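Local structure of HNH nuclease domain-containing protein (5ZMO) at a contact of chain A with DNA. The protein binds phosphorothioated DNA through this sulfur-binding domain, one part of a longer type IV restriction enzyme of the HNH family. Residues are numbered along the deposited sequence; one frame, centred on the assembly and turned at random.

Contact 1: a contact of chain A with DNA. Residues 75-76, 98-99, 103. With nucleotides of chain C; nucleotides of chain B.
Arg103 turns the edge of its guanidinium toward guanine DG3 of chain B: N7 of the base lies in the guanidinium plane, 3.2 Å from NH1, while NH1 itself stands off the plane of the guanine, just outside N7. A water lies at the guanidinium rim too. The amino group of cytosine DC5 of chain C is placed differently, above the guanidinium plane and displaced toward the NH1/NH2 fork, with N4 3.6 Å from NH2. A bend at chi3 (85°) turns the group toward the bases. The second guanidinium, that of Arg75, has on one face the tip of Tyr76, whose CZ stands 3.7 Å above the plane and off toward the rim.

Tyr76 touches DNA tip to tip. The amino N4 of DC5 of chain C, on its Hoogsteen edge, donates to the phenol OH over 3.2 Å, in a moderately bent bond (146° at hydrogen). A phenylalanine here would keep the ring beside Arg75 but would probably leave that amino group without its acceptor.

Thr98 grips the backbone. With OG1 anti to the backbone N (chi1 -175°), the hydroxyl donates to OP2 of the DG3 phosphate at 2.8 Å. Ser99 adds looser packing, its CA 3.9 Å from the deoxyribose C2' of the same nucleotide. The site thus joins base contacts on both strands to a phosphate anchor, seating the sulfur-binding domain on its modified DNA.

Contact 2: a contact of chain A with DNA. Residues 75, 103, 105-107. With nucleotides of chain B.
Arg103 makes the base contact on this side, approaching paired DG3 of chain B from the major groove. Its NH1 stands about 2.9 Å off the plane of the guanine, displaced outward past N7 and not over the five-membered ring, whose carbon C5 is 3.7 Å from NH1. So steep an approach suits a hydrogen bond to N7 poorly, and any base readout here is at most weak.

The remaining contacts are to backbone and depend little on sequence. Leu106 and Glu107 begin helix 106-112 and turn their main-chain amides to the phosphate of DC2 of chain B. Leu106 N donates to OP2 over 3.0 Å in a fairly straight bond (162° at hydrogen), and Glu107 N donates to OP1 over 3.2 Å, so the two non-bridging oxygens are divided between successive amides. The helix start would probably add a favourable field for the negative phosphate. It is the main chain of Glu107 that binds; its CG is anti to the backbone N (chi1 169°) and the extended chain carries the carboxylate away from the phosphate oxygens. Thr105 packs against the same group through carbon, with CG2 3.9 Å from O5'.

Arg75 reaches OP2 by charge and by water. Its NH2 forms a long salt bridge with that oxygen at 3.7 Å, supplemented by a bridging water. The water sits 2.9 Å from Arg75 NH2 and 2.7 Å from OP2 of DC2.

Contact 1: a contact of chain A with DNA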
loop_
_atom_site.group_PDB
_atom_site.type_symbol
_atom_site.label_atom_id
_atom_site.label_comp_id
_atom_site.label_asym_id
_atom_site.label_seq_id
_atom_site.Cartn_x
_atom_site.Cartn_y
_atom_site.Cartn_z
ATOM N N ARG A 75 3.370 -2.667 -8.734
ATOM C CA ARG A 75 2.366 -2.282 -9.695
ATOM C C ARG A 75 1.021 -3.012 -9.374
ATOM O O ARG A 75 -0.048 -2.405 -9.579
ATOM C CB ARG A 75 2.810 -2.478 -11.133
ATOM C CG ARG A 75 3.014 -3.890 -11.532
ATOM C CD ARG A 75 3.875 -3.955 -12.766
ATOM N NE ARG A 75 4.006 -5.328 -13.196
ATOM C CZ ARG A 75 3.262 -5.934 -14.127
ATOM N NH1 ARG A 75 3.558 -7.193 -14.409
ATOM N NH2 ARG A 75 2.297 -5.326 -14.768
ATOM N N TYR A 76 1.080 -4.240 -8.840
ATOM C CA TYR A 76 -0.152 -5.039 -8.584
ATOM C C TYR A 76 -1.082 -4.368 -7.531
ATOM O O TYR A 76 -2.196 -4.039 -7.872
ATOM C CB TYR A 76 0.168 -6.448 -8.222
ATOM C CG TYR A 76 0.665 -7.247 -9.429
ATOM C CD1 TYR A 76 -0.174 -7.499 -10.502
ATOM C CD2 TYR A 76 1.953 -7.751 -9.456
ATOM C CE1 TYR A 76 0.257 -8.242 -11.561
ATOM C CE2 TYR A 76 2.449 -8.402 -10.568
ATOM C CZ TYR A 76 1.586 -8.673 -11.606
ATOM O OH TYR A 76 2.018 -9.393 -12.706
ATOM N N THR A 98 -4.311 -4.185 -19.699
ATOM C CA THR A 98 -4.011 -5.488 -20.291
ATOM C C THR A 98 -4.680 -6.609 -19.523
ATOM O O THR A 98 -5.257 -6.395 -18.458
ATOM C CB THR A 98 -2.482 -5.678 -20.422
ATOM O OG1 THR A 98 -2.177 -6.919 -21.112
ATOM C CG2 THR A 98 -1.779 -5.635 -19.058
ATOM N N SER A 99 -4.683 -7.791 -20.109
ATOM C CA SER A 99 -5.112 -9.027 -19.470
ATOM C C SER A 99 -6.569 -8.934 -19.100
ATOM O O SER A 99 -6.986 -9.090 -17.928
ATOM C CB SER A 99 -4.131 -9.438 -18.346
ATOM O OG SER A 99 -4.487 -10.657 -17.699
ATOM N N ARG A 103 -5.434 -4.945 -15.218
ATOM C CA ARG A 103 -4.377 -3.991 -14.754
ATOM C C ARG A 103 -3.863 -3.106 -15.877
ATOM O O ARG A 103 -3.909 -3.485 -17.049
ATOM C CB ARG A 103 -3.193 -4.792 -14.144
ATOM C CG ARG A 103 -2.365 -5.561 -15.210
ATOM C CD ARG A 103 -1.379 -6.609 -14.711
ATOM N NE ARG A 103 -2.036 -7.856 -14.507
ATOM C CZ ARG A 103 -1.943 -8.940 -15.247
ATOM N NH1 ARG A 103 -1.131 -9.077 -16.303
ATOM N NH2 ARG A 103 -2.652 -9.940 -14.861
ATOM P P DC C 5 3.219 -13.638 -7.223
ATOM O OP1 DC C 5 3.658 -14.410 -6.044
ATOM O OP2 DC C 5 4.033 -12.645 -7.923
ATOM O "O5'" DC C 5 2.749 -14.662 -8.353
ATOM C "C5'" DC C 5 1.936 -15.773 -7.995
ATOM C "C4'" DC C 5 1.932 -16.764 -9.133
ATOM O "O4'" DC C 5 1.185 -16.279 -10.268
ATOM C "C3'" DC C 5 3.307 -17.152 -9.674
ATOM O "O3'" DC C 5 3.210 -18.563 -9.988
ATOM C "C2'" DC C 5 3.427 -16.320 -10.949
ATOM C "C1'" DC C 5 1.990 -16.234 -11.457
ATOM N N1 DC C 5 1.605 -15.023 -12.221
ATOM C C2 DC C 5 0.924 -15.128 -13.428
ATOM O O2 DC C 5 0.763 -16.254 -13.943
ATOM N N3 DC C 5 0.531 -13.999 -14.068
ATOM C C4 DC C 5 0.804 -12.805 -13.539
ATOM N N4 DC C 5 0.380 -11.724 -14.191
ATOM C C5 DC C 5 1.463 -12.673 -12.289
ATOM C C6 DC C 5 1.861 -13.790 -11.680
ATOM P P DC B 2 3.599 -4.516 -19.573
ATOM O OP1 DC B 2 4.310 -3.227 -19.867
ATOM O OP2 DC B 2 2.808 -4.583 -18.359
ATOM O "O5'" DC B 2 2.789 -5.160 -20.811
ATOM C "C5'" DC B 2 3.335 -5.198 -22.175
ATOM C "C4'" DC B 2 2.708 -6.227 -23.107
ATOM O "O4'" DC B 2 3.351 -7.531 -23.051
ATOM C "C3'" DC B 2 1.216 -6.520 -22.997
ATOM O "O3'" DC B 2 0.676 -6.863 -24.279
ATOM C "C2'" DC B 2 1.166 -7.821 -22.217
ATOM C "C1'" DC B 2 2.419 -8.559 -22.659
ATOM N N1 DC B 2 3.066 -9.327 -21.575
ATOM C C2 DC B 2 3.260 -10.719 -21.671
ATOM O O2 DC B 2 2.771 -11.343 -22.639
ATOM N N3 DC B 2 3.947 -11.352 -20.687
ATOM C C4 DC B 2 4.474 -10.645 -19.676
ATOM N N4 DC B 2 5.137 -11.296 -18.722
ATOM C C5 DC B 2 4.287 -9.239 -19.562
ATOM C C6 DC B 2 3.599 -8.626 -20.528
ATOM P P DG B 3 -0.862 -6.956 -24.522
ATOM O OP1 DG B 3 -1.088 -6.922 -25.987
ATOM O OP2 DG B 3 -1.546 -5.979 -23.626
ATOM O "O5'" DG B 3 -1.344 -8.401 -24.033
ATOM C "C5'" DG B 3 -1.058 -9.600 -24.808
ATOM C "C4'" DG B 3 -1.393 -10.846 -24.022
ATOM O "O4'" DG B 3 -0.441 -10.986 -22.938
ATOM C "C3'" DG B 3 -2.786 -10.853 -23.377
ATOM O "O3'" DG B 3 -3.321 -12.166 -23.456
ATOM C "C2'" DG B 3 -2.494 -10.499 -21.934
ATOM C "C1'" DG B 3 -1.179 -11.220 -21.740
ATOM N N9 DG B 3 -0.376 -10.771 -20.604
ATOM C C8 DG B 3 -0.272 -9.510 -20.068
ATOM N N7 DG B 3 0.526 -9.455 -19.035
ATOM C C5 DG B 3 0.966 -10.760 -18.878
ATOM C C6 DG B 3 1.848 -11.320 -17.926
ATOM O O6 DG B 3 2.422 -10.765 -16.986
ATOM N N1 DG B 3 2.005 -12.686 -18.121
ATOM C C2 DG B 3 1.453 -13.405 -19.156
ATOM N N2 DG B 3 1.701 -14.712 -19.168
ATOM N N3 DG B 3 0.623 -12.897 -20.046
ATOM C C4 DG B 3 0.426 -11.579 -19.849
ATOM P P DC B 5 -4.997 -19.211 -21.542
ATOM O OP1 DC B 5 -4.772 -20.565 -22.148
ATOM O OP2 DC B 5 -6.348 -18.710 -21.328
ATOM O "O5'" DC B 5 -4.233 -19.318 -20.146
ATOM C "C5'" DC B 5 -2.840 -19.606 -20.092
ATOM C "C4'" DC B 5 -2.466 -19.979 -18.680
ATOM O "O4'" DC B 5 -2.393 -18.788 -17.860
ATOM C "C3'" DC B 5 -3.450 -20.915 -17.982
ATOM O "O3'" DC B 5 -2.638 -21.880 -17.342
ATOM C "C2'" DC B 5 -4.228 -19.996 -17.045
ATOM C "C1'" DC B 5 -3.228 -18.902 -16.704
ATOM N N1 DC B 5 -3.763 -17.556 -16.450
ATOM C C2 DC B 5 -3.340 -16.858 -15.311
ATOM O O2 DC B 5 -2.729 -17.465 -14.428
ATOM N N3 DC B 5 -3.734 -15.583 -15.146
ATOM C C4 DC B 5 -4.418 -14.964 -16.107
ATOM N N4 DC B 5 -4.732 -13.685 -15.926
ATOM C C5 DC B 5 -4.835 -15.642 -17.291
ATOM C C6 DC B 5 -4.459 -16.911 -17.432
HETATM O O HOH W 1 1.172 -6.384 -17.263
#

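Contact 2: a contact of chain A with DNA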
loop_
_atom_site.group_PDB
_atom_site.type_symbol
_atom_site.label_atom_id
_atom_site.label_comp_id
_atom_site.label_asym_id
_atom_site.label_seq_id
_atom_site.Cartn_x
_atom_site.Cartn_y
_atom_site.Cartn_z
ATOM N N ARG A 75 3.370 -2.667 -8.734
ATOM C CA ARG A 75 2.366 -2.282 -9.695
ATOM C C ARG A 75 1.021 -3.012 -9.374
ATOM O O ARG A 75 -0.048 -2.405 -9.579
ATOM C CB ARG A 75 2.810 -2.478 -11.133
ATOM C CG ARG A 75 3.014 -3.890 -11.532
ATOM C CD ARG A 75 3.875 -3.955 -12.766
ATOM N NE ARG A 75 4.006 -5.328 -13.196
ATOM C CZ ARG A 75 3.262 -5.934 -14.127
ATOM N NH1 ARG A 75 3.558 -7.193 -14.409
ATOM N NH2 ARG A 75 2.297 -5.326 -14.768
ATOM N N ARG A 103 -5.434 -4.945 -15.218
ATOM C CA ARG A 103 -4.377 -3.991 -14.754
ATOM C C ARG A 103 -3.863 -3.106 -15.877
ATOM O O ARG A 103 -3.909 -3.485 -17.049
ATOM C CB ARG A 103 -3.193 -4.792 -14.144
ATOM C CG ARG A 103 -2.365 -5.561 -15.210
ATOM C CD ARG A 103 -1.379 -6.609 -14.711
ATOM N NE ARG A 103 -2.036 -7.856 -14.507
ATOM C CZ ARG A 103 -1.943 -8.940 -15.247
ATOM N NH1 ARG A 103 -1.131 -9.077 -16.303
ATOM N NH2 ARG A 103 -2.652 -9.940 -14.861
ATOM N N THR A 105 -0.786 -1.537 -18.002
ATOM C CA THR A 105 0.564 -1.995 -18.395
ATOM C C THR A 105 1.564 -1.191 -17.589
ATOM O O THR A 105 1.344 -0.006 -17.296
ATOM C CB THR A 105 0.893 -1.755 -19.873
ATOM O OG1 THR A 105 0.751 -0.353 -20.153
ATOM C CG2 THR A 105 -0.057 -2.540 -20.811
ATOM N N LEU A 106 2.695 -1.840 -17.275
ATOM C CA LEU A 106 3.809 -1.115 -16.680
ATOM C C LEU A 106 4.255 0.029 -17.596
ATOM O O LEU A 106 4.636 1.107 -17.119
ATOM C CB LEU A 106 4.990 -2.037 -16.380
ATOM C CG LEU A 106 6.189 -1.400 -15.683
ATOM C CD1 LEU A 106 5.722 -0.820 -14.371
ATOM C CD2 LEU A 106 7.227 -2.430 -15.292
ATOM N N GLU A 107 4.200 -0.191 -18.917
ATOM C CA GLU A 107 4.618 0.877 -19.845
ATOM C C GLU A 107 3.755 2.164 -19.711
ATOM O O GLU A 107 4.288 3.304 -19.716
ATOM C CB GLU A 107 4.577 0.373 -21.271
ATOM C CG GLU A 107 4.737 1.457 -22.342
ATOM C CD GLU A 107 4.291 0.956 -23.693
ATOM O OE1 GLU A 107 3.151 1.281 -24.115
ATOM O OE2 GLU A 107 5.070 0.200 -24.311
ATOM P P DC B 2 3.599 -4.516 -19.573
ATOM O OP1 DC B 2 4.310 -3.227 -19.867
ATOM O OP2 DC B 2 2.808 -4.583 -18.359
ATOM O "O5'" DC B 2 2.789 -5.160 -20.811
ATOM C "C5'" DC B 2 3.335 -5.198 -22.175
ATOM C "C4'" DC B 2 2.708 -6.227 -23.107
ATOM O "O4'" DC B 2 3.351 -7.531 -23.051
ATOM C "C3'" DC B 2 1.216 -6.520 -22.997
ATOM O "O3'" DC B 2 0.676 -6.863 -24.279
ATOM C "C2'" DC B 2 1.166 -7.821 -22.217
ATOM C "C1'" DC B 2 2.419 -8.559 -22.659
ATOM N N1 DC B 2 3.066 -9.327 -21.575
ATOM C C2 DC B 2 3.260 -10.719 -21.671
ATOM O O2 DC B 2 2.771 -11.343 -22.639
ATOM N N3 DC B 2 3.947 -11.352 -20.687
ATOM C C4 DC B 2 4.474 -10.645 -19.676
ATOM N N4 DC B 2 5.137 -11.296 -18.722
ATOM C C5 DC B 2 4.287 -9.239 -19.562
ATOM C C6 DC B 2 3.599 -8.626 -20.528
ATOM P P DG B 3 -0.862 -6.956 -24.522
ATOM O OP1 DG B 3 -1.088 -6.922 -25.987
ATOM O OP2 DG B 3 -1.546 -5.979 -23.626
ATOM O "O5'" DG B 3 -1.344 -8.401 -24.033
ATOM C "C5'" DG B 3 -1.058 -9.600 -24.808
ATOM C "C4'" DG B 3 -1.393 -10.846 -24.022
ATOM O "O4'" DG B 3 -0.441 -10.986 -22.938
ATOM C "C3'" DG B 3 -2.786 -10.853 -23.377
ATOM O "O3'" DG B 3 -3.321 -12.166 -23.456
ATOM C "C2'" DG B 3 -2.494 -10.499 -21.934
ATOM C "C1'" DG B 3 -1.179 -11.220 -21.740
ATOM N N9 DG B 3 -0.376 -10.771 -20.604
ATOM C C8 DG B 3 -0.272 -9.510 -20.068
ATOM N N7 DG B 3 0.526 -9.455 -19.035
ATOM C C5 DG B 3 0.966 -10.760 -18.878
ATOM C C6 DG B 3 1.848 -11.320 -17.926
ATOM O O6 DG B 3 2.422 -10.765 -16.986
ATOM N N1 DG B 3 2.005 -12.686 -18.121
ATOM C C2 DG B 3 1.453 -13.405 -19.156
ATOM N N2 DG B 3 1.701 -14.712 -19.168
ATOM N N3 DG B 3 0.623 -12.897 -20.046
ATOM C C4 DG B 3 0.426 -11.579 -19.849
HETATM O O HOH W 2 1.172 -6.384 -17.263
#

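Contact 1 and contact 2 lie about 5 Å apart, measured between the centres of their C-alpha atoms, and share Arg75 and Arg103. They are best read as neighbouring halves of one DNA-binding surface. Helix 70-83 and strand 103-104 serve both; contact 1 adds strand 97-98 and reaches both DNA chains, whereas contact 2 adds the start of helix 106-112 and stays on chain B. Successive phosphates of that chain are therefore held from different elements, which would probably steady its backbone against the domain. Of the shared arginines, Arg75 serves a phosphate and Arg103 lies against bases, so the pair may link backbone and base contacts.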